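Local coordinates for protein glutamate racemase (Francisella tularensis subsp. tularensis, PDB 3OUT) that belongs to the Asp/Glu/hydantoin racemase family and holds D-glutamic acid in a pocket between two parallel-sheet alpha/beta halves, at residues V105-N110 with S208-K213; Q60-L65 with Q89-A94; G147-M152 with P190-S195. All coordinates share one frame; numbering follows the deposited sequence.

Contact 1: residues V105-N110 with S208-K213; sequences VSLVDN and SLQASK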
loop_
_atom_site.group_PDB
_atom_site.type_symbol
_atom_site.label_atom_id
_atom_site.label_comp_id
_atom_site.label_asym_id
_atom_site.label_seq_id
_atom_site.Cartn_x
_atom_site.Cartn_y
_atom_site.Cartn_z
ATOM N N VAL B 105 -18.401 -19.286 17.283
ATOM C CA VAL B 105 -19.613 -20.025 16.923
ATOM C C VAL B 105 -19.662 -21.300 17.752
ATOM O O VAL B 105 -20.732 -21.695 18.260
ATOM C CB VAL B 105 -19.637 -20.332 15.423
ATOM C CG1 VAL B 105 -20.783 -21.351 15.069
ATOM C CG2 VAL B 105 -19.799 -19.014 14.665
ATOM N N SER B 106 -18.493 -21.943 17.892
ATOM C CA SER B 106 -18.407 -23.209 18.628
ATOM C C SER B 106 -18.842 -23.053 20.109
ATOM O O SER B 106 -19.196 -24.027 20.762
ATOM C CB SER B 106 -16.999 -23.817 18.521
ATOM O OG SER B 106 -16.084 -23.213 19.423
ATOM N N LEU B 107 -18.793 -21.848 20.631
ATOM C CA LEU B 107 -19.162 -21.594 22.020
ATOM C C LEU B 107 -20.610 -21.225 22.268
ATOM O O LEU B 107 -20.999 -21.113 23.436
ATOM C CB LEU B 107 -18.220 -20.502 22.585
ATOM C CG LEU B 107 -16.727 -20.881 22.657
ATOM C CD1 LEU B 107 -15.878 -19.648 22.987
ATOM C CD2 LEU B 107 -16.455 -21.924 23.718
ATOM N N VAL B 108 -21.435 -21.083 21.229
ATOM C CA VAL B 108 -22.817 -20.614 21.351
ATOM C C VAL B 108 -23.832 -21.477 20.597
ATOM O O VAL B 108 -25.027 -21.151 20.599
ATOM C CB VAL B 108 -22.982 -19.151 20.897
ATOM C CG1 VAL B 108 -22.061 -18.222 21.697
ATOM C CG2 VAL B 108 -22.732 -18.981 19.378
ATOM N N ASP B 109 -23.369 -22.521 19.904
ATOM C CA ASP B 109 -24.254 -23.155 18.914
ATOM C C ASP B 109 -25.266 -24.124 19.551
ATOM O O ASP B 109 -26.076 -24.706 18.809
ATOM C CB ASP B 109 -23.480 -23.770 17.736
ATOM C CG ASP B 109 -22.491 -24.826 18.157
ATOM O OD1 ASP B 109 -22.470 -25.235 19.351
ATOM O OD2 ASP B 109 -21.708 -25.262 17.280
ATOM N N ASN B 110 -25.260 -24.235 20.886
ATOM C CA ASN B 110 -26.369 -24.871 21.620
ATOM C C ASN B 110 -27.338 -23.924 22.330
ATOM O O ASN B 110 -28.242 -24.379 23.033
ATOM C CB ASN B 110 -25.833 -25.920 22.586
ATOM C CG ASN B 110 -25.195 -27.101 21.845
ATOM O OD1 ASN B 110 -25.800 -27.670 20.922
ATOM N ND2 ASN B 110 -23.959 -27.442 22.216
ATOM N N SER B 208 -11.063 -15.869 21.865
ATOM C CA SER B 208 -9.606 -16.010 21.613
ATOM C C SER B 208 -8.950 -17.265 22.120
ATOM O O SER B 208 -8.160 -17.882 21.403
ATOM C CB SER B 208 -8.818 -14.800 22.117
ATOM O OG SER B 208 -9.101 -14.538 23.461
ATOM N N LEU B 209 -9.212 -17.646 23.370
ATOM C CA LEU B 209 -8.578 -18.846 23.901
ATOM C C LEU B 209 -9.071 -20.105 23.182
ATOM O O LEU B 209 -8.281 -20.986 22.888
ATOM C CB LEU B 209 -8.788 -18.963 25.418
ATOM C CG LEU B 209 -8.074 -20.144 26.074
ATOM C CD1 LEU B 209 -6.532 -20.142 25.896
ATOM C CD2 LEU B 209 -8.502 -20.142 27.564
ATOM N N GLN B 210 -10.366 -20.163 22.906
ATOM C CA GLN B 210 -10.961 -21.283 22.149
ATOM C C GLN B 210 -10.267 -21.434 20.802
ATOM O O GLN B 210 -9.919 -22.560 20.407
ATOM C CB GLN B 210 -12.447 -21.076 21.970
ATOM C CG GLN B 210 -13.187 -22.151 21.144
ATOM C CD GLN B 210 -13.284 -23.536 21.816
ATOM O OE1 GLN B 210 -12.616 -23.830 22.797
ATOM N NE2 GLN B 210 -14.138 -24.383 21.271
ATOM N N ALA B 211 -10.034 -20.314 20.105
ATOM C CA ALA B 211 -9.302 -20.377 18.833
ATOM C C ALA B 211 -7.907 -20.963 19.015
ATOM O O ALA B 211 -7.446 -21.822 18.247
ATOM C CB ALA B 211 -9.241 -18.926 18.138
ATOM N N SER B 212 -7.212 -20.514 20.061
ATOM C CA SER B 212 -5.892 -21.074 20.360
ATOM C C SER B 212 -5.945 -22.577 20.650
ATOM O O SER B 212 -5.100 -23.327 20.181
ATOM C CB SER B 212 -5.256 -20.306 21.507
ATOM O OG SER B 212 -5.200 -18.916 21.195
ATOM N N LYS B 213 -6.943 -23.002 21.421
ATOM C CA LYS B 213 -7.156 -24.443 21.687
ATOM C C LYS B 213 -7.438 -25.260 20.444
ATOM O O LYS B 213 -6.969 -26.396 20.353
ATOM C CB LYS B 213 -8.256 -24.626 22.710
ATOM C CG LYS B 213 -7.832 -24.073 24.048
ATOM C CD LYS B 213 -8.690 -24.527 25.174
ATOM C CE LYS B 213 -10.111 -24.169 25.050
ATOM N NZ LYS B 213 -10.869 -24.685 26.253
#

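Contact 2: residues Q60-L65 with Q89-A94; sequences QTAKFL and QEIAKA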
loop_
_atom_site.group_PDB
_atom_site.type_symbol
_atom_site.label_atom_id
_atom_site.label_comp_id
_atom_site.label_asym_id
_atom_site.label_seq_id
_atom_site.Cartn_x
_atom_site.Cartn_y
_atom_site.Cartn_z
ATOM N N GLN B 60 -2.322 -9.762 0.937
ATOM C CA GLN B 60 -0.933 -9.406 1.067
ATOM C C GLN B 60 -0.304 -10.046 2.311
ATOM O O GLN B 60 0.769 -10.646 2.220
ATOM C CB GLN B 60 -0.782 -7.879 1.143
ATOM C CG GLN B 60 -1.254 -7.120 -0.118
ATOM C CD GLN B 60 -0.953 -5.673 0.035
ATOM O OE1 GLN B 60 -1.598 -4.993 0.808
ATOM N NE2 GLN B 60 0.079 -5.182 -0.677
ATOM N N THR B 61 -0.976 -9.934 3.465
ATOM C CA THR B 61 -0.468 -10.506 4.726
ATOM C C THR B 61 -0.371 -12.027 4.578
ATOM O O THR B 61 0.581 -12.622 5.022
ATOM C CB THR B 61 -1.337 -10.139 5.913
ATOM O OG1 THR B 61 -1.285 -8.712 6.063
ATOM C CG2 THR B 61 -0.836 -10.806 7.209
ATOM N N ALA B 62 -1.353 -12.646 3.967
ATOM C CA ALA B 62 -1.326 -14.095 3.754
ATOM C C ALA B 62 -0.109 -14.520 2.985
ATOM O O ALA B 62 0.596 -15.468 3.383
ATOM C CB ALA B 62 -2.619 -14.604 3.057
ATOM N N LYS B 63 0.192 -13.800 1.897
ATOM C CA LYS B 63 1.355 -14.136 1.093
ATOM C C LYS B 63 2.636 -13.950 1.904
ATOM O O LYS B 63 3.568 -14.752 1.795
ATOM C CB LYS B 63 1.373 -13.337 -0.215
ATOM C CG LYS B 63 0.201 -13.724 -1.093
ATOM C CD LYS B 63 0.011 -12.779 -2.284
ATOM C CE LYS B 63 -1.292 -13.082 -3.012
ATOM N NZ LYS B 63 -1.502 -12.163 -4.237
ATOM N N PHE B 64 2.727 -12.874 2.690
ATOM C CA PHE B 64 3.894 -12.663 3.517
ATOM C C PHE B 64 4.083 -13.840 4.463
ATOM O O PHE B 64 5.190 -14.349 4.616
ATOM C CB PHE B 64 3.760 -11.344 4.314
ATOM C CG PHE B 64 4.929 -11.055 5.199
ATOM C CD1 PHE B 64 5.055 -11.658 6.429
ATOM C CD2 PHE B 64 5.928 -10.195 4.775
ATOM C CE1 PHE B 64 6.132 -11.397 7.231
ATOM C CE2 PHE B 64 7.025 -9.937 5.582
ATOM C CZ PHE B 64 7.110 -10.535 6.825
ATOM N N LEU B 65 3.020 -14.296 5.112
ATOM C CA LEU B 65 3.190 -15.375 6.095
ATOM C C LEU B 65 3.576 -16.692 5.444
ATOM O O LEU B 65 4.383 -17.439 5.998
ATOM C CB LEU B 65 1.910 -15.547 6.917
ATOM C CG LEU B 65 1.661 -14.469 7.962
ATOM C CD1 LEU B 65 0.284 -14.583 8.590
ATOM C CD2 LEU B 65 2.765 -14.431 9.060
ATOM N N GLN B 89 -7.394 -18.741 3.152
ATOM C CA GLN B 89 -7.369 -20.189 2.942
ATOM C C GLN B 89 -6.854 -20.577 1.543
ATOM O O GLN B 89 -6.068 -21.531 1.404
ATOM C CB GLN B 89 -8.767 -20.773 3.241
ATOM C CG GLN B 89 -9.035 -20.909 4.752
ATOM C CD GLN B 89 -10.460 -21.326 5.138
ATOM O OE1 GLN B 89 -11.362 -21.432 4.299
ATOM N NE2 GLN B 89 -10.674 -21.496 6.436
ATOM N N GLU B 90 -7.264 -19.829 0.521
ATOM C CA GLU B 90 -6.894 -20.116 -0.864
ATOM C C GLU B 90 -5.399 -19.925 -1.079
ATOM O O GLU B 90 -4.745 -20.698 -1.779
ATOM C CB GLU B 90 -7.670 -19.224 -1.829
ATOM C CG GLU B 90 -7.552 -19.675 -3.257
ATOM C CD GLU B 90 -8.304 -20.988 -3.509
ATOM O OE1 GLU B 90 -7.788 -21.812 -4.292
ATOM O OE2 GLU B 90 -9.400 -21.201 -2.921
ATOM N N ILE B 91 -4.865 -18.867 -0.489
ATOM C CA ILE B 91 -3.421 -18.624 -0.509
ATOM C C ILE B 91 -2.633 -19.637 0.329
ATOM O O ILE B 91 -1.553 -20.058 -0.094
ATOM C CB ILE B 91 -3.119 -17.154 -0.058
ATOM C CG1 ILE B 91 -3.676 -16.210 -1.113
ATOM C CG2 ILE B 91 -1.603 -16.890 0.151
ATOM C CD1 ILE B 91 -3.900 -14.773 -0.631
ATOM N N ALA B 92 -3.161 -20.017 1.485
ATOM C CA ALA B 92 -2.450 -20.918 2.371
ATOM C C ALA B 92 -2.354 -22.340 1.781
ATOM O O ALA B 92 -1.444 -23.071 2.126
ATOM C CB ALA B 92 -3.102 -20.935 3.781
ATOM N N LYS B 93 -3.283 -22.696 0.896
ATOM C CA LYS B 93 -3.336 -24.013 0.239
ATOM C C LYS B 93 -3.360 -25.078 1.316
ATOM O O LYS B 93 -4.308 -25.117 2.075
ATOM C CB LYS B 93 -2.202 -24.180 -0.776
ATOM C CG LYS B 93 -2.393 -23.313 -2.031
ATOM C CD LYS B 93 -1.136 -23.252 -2.863
ATOM C CE LYS B 93 -1.378 -22.501 -4.168
ATOM N NZ LYS B 93 -2.032 -21.175 -3.909
ATOM N N ALA B 94 -2.317 -25.906 1.420
ATOM C CA ALA B 94 -2.334 -27.048 2.361
ATOM C C ALA B 94 -2.037 -26.668 3.814
ATOM O O ALA B 94 -2.132 -27.501 4.729
ATOM C CB ALA B 94 -1.364 -28.165 1.897
#

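Contact 3: residues G147-M152 with P190-S195; sequences GLFVSM and PIIKES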
loop_
_atom_site.group_PDB
_atom_site.type_symbol
_atom_site.label_atom_id
_atom_site.label_comp_id
_atom_site.label_asym_id
_atom_site.label_seq_id
_atom_site.Cartn_x
_atom_site.Cartn_y
_atom_site.Cartn_z
ATOM N N GLY B 147 -19.011 0.855 16.759
ATOM C CA GLY B 147 -17.938 1.505 15.991
ATOM C C GLY B 147 -16.840 2.191 16.786
ATOM O O GLY B 147 -15.651 2.034 16.470
ATOM N N LEU B 148 -17.215 2.937 17.834
ATOM C CA LEU B 148 -16.243 3.695 18.617
ATOM C C LEU B 148 -15.355 2.863 19.522
ATOM O O LEU B 148 -14.281 3.346 19.926
ATOM C CB LEU B 148 -16.904 4.780 19.465
ATOM C CG LEU B 148 -16.050 5.903 20.087
ATOM C CD1 LEU B 148 -15.103 6.600 19.062
ATOM C CD2 LEU B 148 -16.961 6.947 20.753
ATOM N N PHE B 149 -15.739 1.616 19.820
ATOM C CA PHE B 149 -14.987 0.890 20.836
ATOM C C PHE B 149 -13.479 0.714 20.532
ATOM O O PHE B 149 -12.639 0.838 21.429
ATOM C CB PHE B 149 -15.585 -0.505 21.074
ATOM C CG PHE B 149 -16.745 -0.588 22.062
ATOM C CD1 PHE B 149 -17.241 0.502 22.771
ATOM C CD2 PHE B 149 -17.350 -1.824 22.250
ATOM C CE1 PHE B 149 -18.266 0.343 23.690
ATOM C CE2 PHE B 149 -18.428 -1.979 23.130
ATOM C CZ PHE B 149 -18.854 -0.908 23.865
ATOM N N VAL B 150 -13.126 0.372 19.302
ATOM C CA VAL B 150 -11.741 0.120 18.974
ATOM C C VAL B 150 -10.853 1.326 19.277
ATOM O O VAL B 150 -9.862 1.206 20.004
ATOM C CB VAL B 150 -11.556 -0.346 17.516
ATOM C CG1 VAL B 150 -10.116 -0.227 17.057
ATOM C CG2 VAL B 150 -12.058 -1.808 17.344
ATOM N N SER B 151 -11.189 2.495 18.738
ATOM C CA SER B 151 -10.358 3.685 18.991
ATOM C C SER B 151 -10.344 4.075 20.480
ATOM O O SER B 151 -9.314 4.428 21.025
ATOM C CB SER B 151 -10.828 4.843 18.136
ATOM O OG SER B 151 -9.934 5.940 18.369
HETATM N N MSE B 152 -11.504 3.994 21.116
HETATM C CA MSE B 152 -11.693 4.307 22.531
HETATM C C MSE B 152 -10.679 3.510 23.359
HETATM O O MSE B 152 -9.970 4.067 24.199
HETATM C CB MSE B 152 -13.148 3.963 22.952
HETATM C CG MSE B 152 -13.440 4.280 24.346
HETATM SE SE MSE B 152 -15.253 3.736 24.826
HETATM C CE MSE B 152 -14.813 1.828 25.001
ATOM N N PRO B 190 -12.874 -7.660 24.987
ATOM C CA PRO B 190 -12.653 -8.254 26.334
ATOM C C PRO B 190 -11.932 -7.327 27.341
ATOM O O PRO B 190 -12.139 -7.485 28.544
ATOM C CB PRO B 190 -11.848 -9.518 26.024
ATOM C CG PRO B 190 -12.287 -9.915 24.617
ATOM C CD PRO B 190 -12.396 -8.573 23.931
ATOM N N ILE B 191 -11.131 -6.361 26.885
ATOM C CA ILE B 191 -10.506 -5.353 27.767
ATOM C C ILE B 191 -11.498 -4.616 28.623
ATOM O O ILE B 191 -11.179 -4.276 29.777
ATOM C CB ILE B 191 -9.737 -4.276 26.909
ATOM C CG1 ILE B 191 -8.526 -4.950 26.259
ATOM C CG2 ILE B 191 -9.322 -2.995 27.727
ATOM C CD1 ILE B 191 -7.352 -5.228 27.238
ATOM N N ILE B 192 -12.687 -4.368 28.076
ATOM C CA ILE B 192 -13.734 -3.619 28.749
ATOM C C ILE B 192 -14.882 -4.517 29.253
ATOM O O ILE B 192 -15.984 -4.034 29.488
ATOM C CB ILE B 192 -14.288 -2.427 27.899
ATOM C CG1 ILE B 192 -14.973 -2.891 26.600
ATOM C CG2 ILE B 192 -13.159 -1.388 27.619
ATOM C CD1 ILE B 192 -15.847 -1.828 25.932
ATOM N N LYS B 193 -14.618 -5.807 29.385
ATOM C CA LYS B 193 -15.684 -6.743 29.740
ATOM C C LYS B 193 -16.394 -6.379 31.044
ATOM O O LYS B 193 -17.619 -6.579 31.158
ATOM C CB LYS B 193 -15.177 -8.181 29.805
ATOM C CG LYS B 193 -14.176 -8.549 30.897
ATOM C CD LYS B 193 -13.866 -10.047 30.822
ATOM C CE LYS B 193 -12.454 -10.397 31.256
ATOM N NZ LYS B 193 -11.904 -9.550 32.352
ATOM N N GLU B 194 -15.643 -5.860 32.007
ATOM C CA GLU B 194 -16.250 -5.449 33.291
ATOM C C GLU B 194 -17.251 -4.314 33.114
ATOM O O GLU B 194 -18.304 -4.313 33.758
ATOM C CB GLU B 194 -15.185 -5.056 34.316
ATOM C CG GLU B 194 -14.292 -6.182 34.782
ATOM C CD GLU B 194 -13.336 -5.777 35.930
ATOM O OE1 GLU B 194 -13.492 -4.657 36.491
ATOM O OE2 GLU B 194 -12.440 -6.603 36.283
ATOM N N SER B 195 -16.961 -3.350 32.239
ATOM C CA SER B 195 -17.923 -2.295 31.931
ATOM C C SER B 195 -19.114 -2.862 31.182
ATOM O O SER B 195 -20.233 -2.480 31.432
ATOM C CB SER B 195 -17.308 -1.171 31.111
ATOM O OG SER B 195 -16.221 -0.567 31.822
#

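Contact 1: residues V105-N110 with S208-K213
Q210 reaches from helix 208-221 to the end of helix 100-106, where it meets S106 and L107. Its polar end gives the one hydrogen bond between the segments. NE2 of Q210 donates to OG of S106 at 2.9 Å, with an N-H...O angle of 158°. The hydroxyl oxygen lies close to the amide plane, 14° out of it, which is a good position for an amide N-H. The same OG is bonded to the backbone carbonyl of A103, one turn earlier in its own helix. A carbonyl can only accept, and this leaves the oxygen of S106 to receive the amide hydrogen. The two bonds together fix how the hydroxyl is turned.

The aliphatic part of Q210 runs alongside L107, the two side chains pointing in opposite directions. CD1 of L107 lies 3.9 Å from CB of Q210. The other methyl, CD2 of L107, comes 4.0 Å from CD of Q210, the amide carbon. Both leucine methyls thus lie along the same side of the glutamine chain. Q210 leaves its helix with CG opposite the backbone N, then bends at chi2 (68°), and this brings the amide round to S106.

Further out, L107 and V108 also pack on I205 of strand 203-205. Q210 and A211 touch A103, and A211 also meets V100. On another side of helix 208-221, S208 and S212 lie against helix 20-29. Within helix 208-221, S208 O accepts from both N and OG of S212, which approach from opposite faces of its plane.

Each segment belongs to a connection between the two parallel sheets. One leads from strand 97-99 to strand 113-118, the other from strand 203-205 to strand 234-238. Such paired crossings mark the junction of a two-domain alpha/beta fold.

Contact 2: residues Q60-L65 with Q89-A94
I91 starts with CG1 on the backbone N side (chi1 -67°) and CG2 opposite that nitrogen, and the chain runs on nearly extended to CD1. Both of its methyl groups thereby face helix 51-67. K63 is extended from CG to NZ, and its chain crosses the isoleucine at about a right angle.

The two methyls of I91 share the same partners. CG2 of I91 lies 3.8 Å from CB of A62 and 3.9 Å from CG of K63. CD1 of I91 lies 3.9 Å from CB of A62 and also touches CE of K63. The small alanine lets the helices come close: the CA atoms of A62 and I91 are 6.6 Å apart. The lysine takes part through its methylene groups, with the contact at the protein surface on that side. The contact is purely apolar.

I91 also touches A59, one turn before K63, while A62 packs on F13 of strand 10-14. Helix 78-92 ends directly after this contact, where K93 turns to positive phi. These are neighbouring helices on one face of the six-stranded parallel sheet, joined through strand 72-75. Such packing is characteristic of a Rossmann-like alpha/beta/alpha fold.

Contact 3: residues G147-M152 with P190-S195
One methyl of I192 carries nearly all of this contact. Its CD1 sits over the face of the F149 ring, 3.7 Å from the centroid and 10° off the ring normal. This is a CH-pi contact, centred on the ring and not on its rim. CZ and CE2 of F149 are both 3.8 Å from CD1 of I192. The same methyl meets the end of M152, with CE of M152 at 3.9 Å from CD1 of I192.

The isoleucine has a less common conformation. CG1 stands between the backbone N and the carbonyl carbon (chi1 63°), and an extended chi2 then carries CD1 straight out to the ring. M152, present as selenomethionine, is fully extended through its first two torsions. It bends at chi3 (78°), the turn about the CG-SE bond, and this brings CE to the isoleucine. CB of M152 does not aim at the other segment, but the end of the chain does reach it. F149 points its own CB across the contact.

All three side chains are buried. The F149 ring also makes edge-to-face contacts with Y189 and Y170, and M152 packs on L148 of a neighbouring subunit. I192 holds the N-cap position of helix 193-199, soon after the pocket residues C186, T187 and H188.

F149 and M152 belong to helix 149-154, which follows strand 140-145. I192 lies between strand 181-184 and helix 193-199 and also touches I153. Helix 161-171 adjoins the same cluster, with V166 and A167 against F149 and V163 against M152.

The three contacts do not touch one another. Contact 2 lies on the six-stranded half of the chain, contact 3 on the four-stranded half, and contact 1 between the connections that join them. Contacts 2 and 3 are on opposite sides of the chain centre, with their own centres about 30 Å apart. Contact 1 is about 23 Å from contact 2 and about 20 Å from contact 3, centre to centre. Its nearest atoms to contact 3 are about 6 Å away. Contact 3 is nested within the loop that contact 1 closes. D-glutamic acid lies about 9 Å from the F149 side chain and about 14 Å from that of L107.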